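Local coordinates for conserved hypothetical protein (Pseudomonas aeruginosa, PDB 1YLL), which is of unknown function but belongs to the HutD family of the cupin clan, built from beta-barrels, with a probable link to histidine utilisation, at residues 19-30 with 42-51. Residues are numbered along the deposited sequence; the frame is centred on the assembly and turned at random.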
loop_
_atom_site.group_PDB
_atom_site.type_symbol
_atom_site.label_atom_id
_atom_site.label_comp_id
_atom_site.label_asym_id
_atom_site.label_seq_id
_atom_site.Cartn_x
_atom_site.Cartn_y
_atom_site.Cartn_z
ATOM N N TRP D 19 32.293 -11.676 21.788
ATOM C CA TRP D 19 32.186 -12.579 22.929
ATOM C C TRP D 19 33.537 -12.596 23.653
ATOM O O TRP D 19 34.582 -12.613 23.015
ATOM C CB TRP D 19 31.898 -13.985 22.460
ATOM C CG TRP D 19 30.647 -14.164 21.700
ATOM C CD1 TRP D 19 29.625 -13.269 21.549
ATOM C CD2 TRP D 19 30.261 -15.347 21.000
ATOM N NE1 TRP D 19 28.620 -13.835 20.788
ATOM C CE2 TRP D 19 28.986 -15.107 20.444
ATOM C CE3 TRP D 19 30.871 -16.594 20.788
ATOM C CZ2 TRP D 19 28.307 -16.072 19.685
ATOM C CZ3 TRP D 19 30.196 -17.549 20.036
ATOM C CH2 TRP D 19 28.927 -17.279 19.495
ATOM N N LYS D 20 33.508 -12.616 24.981
ATOM C CA LYS D 20 34.741 -12.624 25.767
ATOM C C LYS D 20 35.702 -13.779 25.462
ATOM O O LYS D 20 36.880 -13.722 25.821
ATOM C CB LYS D 20 34.390 -12.617 27.255
ATOM C CG LYS D 20 33.577 -11.397 27.656
ATOM C CD LYS D 20 33.024 -11.509 29.064
ATOM C CE LYS D 20 31.882 -10.514 29.285
ATOM N NZ LYS D 20 32.256 -9.103 28.932
ATOM N N ASN D 21 35.205 -14.820 24.794
ATOM C CA ASN D 21 36.030 -15.979 24.452
ATOM C C ASN D 21 36.586 -15.885 23.037
ATOM O O ASN D 21 37.326 -16.764 22.591
ATOM C CB ASN D 21 35.206 -17.244 24.568
ATOM C CG ASN D 21 34.004 -17.205 23.675
ATOM O OD1 ASN D 21 34.134 -17.156 22.452
ATOM N ND2 ASN D 21 32.821 -17.200 24.274
ATOM N N GLY D 22 36.203 -14.832 22.324
ATOM C CA GLY D 22 36.690 -14.622 20.970
ATOM C C GLY D 22 36.188 -15.561 19.887
ATOM O O GLY D 22 36.639 -15.498 18.740
ATOM N N ALA D 23 35.247 -16.428 20.231
ATOM C CA ALA D 23 34.738 -17.365 19.259
ATOM C C ALA D 23 33.610 -16.751 18.441
ATOM O O ALA D 23 33.088 -17.394 17.528
ATOM C CB ALA D 23 34.250 -18.649 19.972
ATOM N N GLY D 24 33.240 -15.509 18.760
ATOM C CA GLY D 24 32.158 -14.871 18.017
ATOM C C GLY D 24 31.728 -13.496 18.512
ATOM O O GLY D 24 32.412 -12.851 19.301
ATOM N N SER D 25 30.576 -13.037 18.043
ATOM C CA SER D 25 30.095 -11.734 18.474
ATOM C C SER D 25 28.590 -11.715 18.316
ATOM O O SER D 25 28.024 -12.529 17.598
ATOM C CB SER D 25 30.718 -10.624 17.627
ATOM O OG SER D 25 30.418 -10.810 16.259
ATOM N N THR D 26 27.947 -10.780 18.993
ATOM C CA THR D 26 26.521 -10.696 18.886
ATOM C C THR D 26 26.070 -9.299 18.564
ATOM O O THR D 26 26.588 -8.335 19.127
ATOM C CB THR D 26 25.849 -11.128 20.183
ATOM O OG1 THR D 26 26.151 -12.511 20.407
ATOM C CG2 THR D 26 24.323 -10.980 20.064
ATOM N N GLU D 27 25.108 -9.207 17.650
ATOM C CA GLU D 27 24.510 -7.920 17.286
ATOM C C GLU D 27 23.045 -7.930 17.768
ATOM O O GLU D 27 22.213 -8.625 17.190
ATOM C CB GLU D 27 24.544 -7.699 15.765
ATOM C CG GLU D 27 25.947 -7.492 15.194
ATOM C CD GLU D 27 25.944 -7.139 13.709
ATOM O OE1 GLU D 27 24.916 -7.352 13.029
ATOM O OE2 GLU D 27 26.985 -6.665 13.214
ATOM N N GLU D 28 22.736 -7.181 18.821
ATOM C CA GLU D 28 21.363 -7.144 19.332
ATOM C C GLU D 28 20.502 -6.286 18.463
ATOM O O GLU D 28 20.797 -5.109 18.218
ATOM C CB GLU D 28 21.318 -6.626 20.781
ATOM C CG GLU D 28 19.874 -6.549 21.344
ATOM C CD GLU D 28 19.825 -6.338 22.861
ATOM O OE1 GLU D 28 18.979 -5.551 23.321
ATOM O OE2 GLU D 28 20.604 -6.971 23.591
ATOM N N ILE D 29 19.413 -6.866 17.986
ATOM C CA ILE D 29 18.480 -6.135 17.142
ATOM C C ILE D 29 17.493 -5.362 17.999
ATOM O O ILE D 29 17.257 -4.167 17.769
ATOM C CB ILE D 29 17.708 -7.125 16.230
ATOM C CG1 ILE D 29 18.704 -7.828 15.290
ATOM C CG2 ILE D 29 16.624 -6.383 15.433
ATOM C CD1 ILE D 29 18.072 -8.925 14.460
ATOM N N ALA D 30 16.931 -6.037 18.995
ATOM C CA ALA D 30 15.934 -5.410 19.835
ATOM C C ALA D 30 15.636 -6.221 21.090
ATOM O O ALA D 30 15.924 -7.416 21.151
ATOM C CB ALA D 30 14.644 -5.268 19.014
ATOM N N TRP D 42 12.293 -10.489 26.195
ATOM C CA TRP D 42 12.632 -11.162 24.945
ATOM C C TRP D 42 13.732 -10.331 24.307
ATOM O O TRP D 42 13.873 -9.122 24.565
ATOM C CB TRP D 42 11.428 -11.338 23.991
ATOM C CG TRP D 42 10.694 -10.089 23.627
ATOM C CD1 TRP D 42 9.475 -9.688 24.106
ATOM C CD2 TRP D 42 11.101 -9.091 22.689
ATOM N NE1 TRP D 42 9.104 -8.511 23.529
ATOM C CE2 TRP D 42 10.083 -8.110 22.658
ATOM C CE3 TRP D 42 12.232 -8.925 21.868
ATOM C CZ2 TRP D 42 10.157 -6.961 21.843
ATOM C CZ3 TRP D 42 12.300 -7.791 21.056
ATOM C CH2 TRP D 42 11.274 -6.822 21.052
ATOM N N ARG D 43 14.553 -11.006 23.516
ATOM C CA ARG D 43 15.652 -10.366 22.832
ATOM C C ARG D 43 15.850 -11.045 21.484
ATOM O O ARG D 43 15.800 -12.281 21.390
ATOM C CB ARG D 43 16.931 -10.527 23.643
ATOM C CG ARG D 43 18.158 -9.944 23.022
ATOM C CD ARG D 43 19.260 -9.953 24.061
ATOM N NE ARG D 43 20.593 -9.727 23.508
ATOM C CZ ARG D 43 21.379 -10.678 23.007
ATOM N NH1 ARG D 43 22.581 -10.357 22.547
ATOM N NH2 ARG D 43 20.971 -11.933 22.933
ATOM N N LEU D 44 16.072 -10.235 20.456
ATOM C CA LEU D 44 16.295 -10.747 19.102
ATOM C C LEU D 44 17.704 -10.321 18.719
ATOM O O LEU D 44 18.106 -9.170 18.961
ATOM C CB LEU D 44 15.295 -10.092 18.139
ATOM C CG LEU D 44 14.386 -10.798 17.125
ATOM C CD1 LEU D 44 14.563 -10.121 15.750
ATOM C CD2 LEU D 44 14.604 -12.310 17.082
ATOM N N SER D 45 18.465 -11.205 18.104
ATOM C CA SER D 45 19.829 -10.829 17.755
ATOM C C SER D 45 20.379 -11.685 16.622
ATOM O O SER D 45 19.796 -12.714 16.266
ATOM C CB SER D 45 20.741 -11.040 18.970
ATOM O OG SER D 45 20.710 -12.419 19.390
ATOM N N ILE D 46 21.507 -11.225 16.073
ATOM C CA ILE D 46 22.229 -11.961 15.042
ATOM C C ILE D 46 23.591 -12.223 15.671
ATOM O O ILE D 46 24.177 -11.325 16.264
ATOM C CB ILE D 46 22.490 -11.126 13.799
ATOM C CG1 ILE D 46 21.201 -10.837 13.062
ATOM C CG2 ILE D 46 23.467 -11.874 12.876
ATOM C CD1 ILE D 46 21.447 -9.662 12.115
ATOM N N ALA D 47 24.101 -13.435 15.574
ATOM C CA ALA D 47 25.418 -13.683 16.150
ATOM C C ALA D 47 26.335 -14.227 15.074
ATOM O O ALA D 47 25.876 -14.792 14.077
ATOM C CB ALA D 47 25.330 -14.661 17.320
ATOM N N ASP D 48 27.627 -13.965 15.248
ATOM C CA ASP D 48 28.644 -14.487 14.351
ATOM C C ASP D 48 29.306 -15.546 15.188
ATOM O O ASP D 48 29.634 -15.309 16.350
ATOM C CB ASP D 48 29.656 -13.418 13.966
ATOM C CG ASP D 48 29.126 -12.485 12.912
ATOM O OD1 ASP D 48 27.890 -12.388 12.805
ATOM O OD2 ASP D 48 29.931 -11.846 12.201
ATOM N N VAL D 49 29.467 -16.736 14.631
ATOM C CA VAL D 49 30.104 -17.791 15.383
ATOM C C VAL D 49 31.275 -18.156 14.501
ATOM O O VAL D 49 31.083 -18.702 13.420
ATOM C CB VAL D 49 29.176 -18.994 15.548
ATOM C CG1 VAL D 49 29.827 -20.021 16.450
ATOM C CG2 VAL D 49 27.838 -18.541 16.117
ATOM N N GLY D 50 32.472 -17.825 14.973
ATOM C CA GLY D 50 33.678 -18.058 14.193
ATOM C C GLY D 50 34.405 -19.342 14.485
ATOM O O GLY D 50 35.226 -19.780 13.673
ATOM N N GLU D 51 34.107 -19.932 15.633
ATOM C CA GLU D 51 34.715 -21.188 16.052
ATOM C C GLU D 51 33.732 -22.064 16.811
ATOM O O GLU D 51 32.824 -21.557 17.467
ATOM C CB GLU D 51 35.874 -20.911 16.984
ATOM C CG GLU D 51 37.059 -20.245 16.362
ATOM C CD GLU D 51 38.182 -20.126 17.357
ATOM O OE1 GLU D 51 38.012 -19.376 18.347
ATOM O OE2 GLU D 51 39.222 -20.793 17.160
HETATM O O HOH W 1 23.085 -13.913 20.576
HETATM O O HOH W 2 29.422 -9.082 13.357
#
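A classic beta bulge sets two residues, Ile-29 and Ala-30, against the single Leu-44 of the antiparallel partner: Ile-29 N donates to Leu-44 O at 2.8 Å, Ala-30 N only weakly, and Leu-44 N returns a bond to Ala-30 O. Within the bulge the CB of Ile-29 points toward the partner strand, and its CD1 meets Leu-44 CD1 and Ile-46 CG1, apolar branches suited to the buried face. On the face of Thr-26, Glu-28 and Ser-45, Arg-43 is long enough to reach across to the acid of the neighbouring strand: its chain runs extended with CG anti to the backbone N (chi1 178°), bringing NE to Glu-28 OE2 at 2.8 Å. OE2 meets the guanidinium at its edge, while NE comes from above the carboxylate plane, the planes standing 87° apart; Glu-28 OE1 also pairs with Arg-31. Farther along, the Trp-19 ring lies over the Gly-24 to Ser-25 peptide and Asp-48 O; Gly-24 suits this place because a side chain there would collide with Asp-48 O. The Thr-26 hydroxyl accepts the indole N-H, NE1 to OG1, in a nearly straight bond in the indole plane (2.8 Å, 169°), while Trp-19 CH2 touches Val-49 CG2. Strand 42-49 continues the sheet through strand 108-115, where Arg-109 pairs with Asp-48; on its other side, strand 24-31 pairs with strand 17-18 through Thr-26 and Met-17 backbone bonding; Ile-29 and Ile-46 reach Phe-145 of strand 141-146.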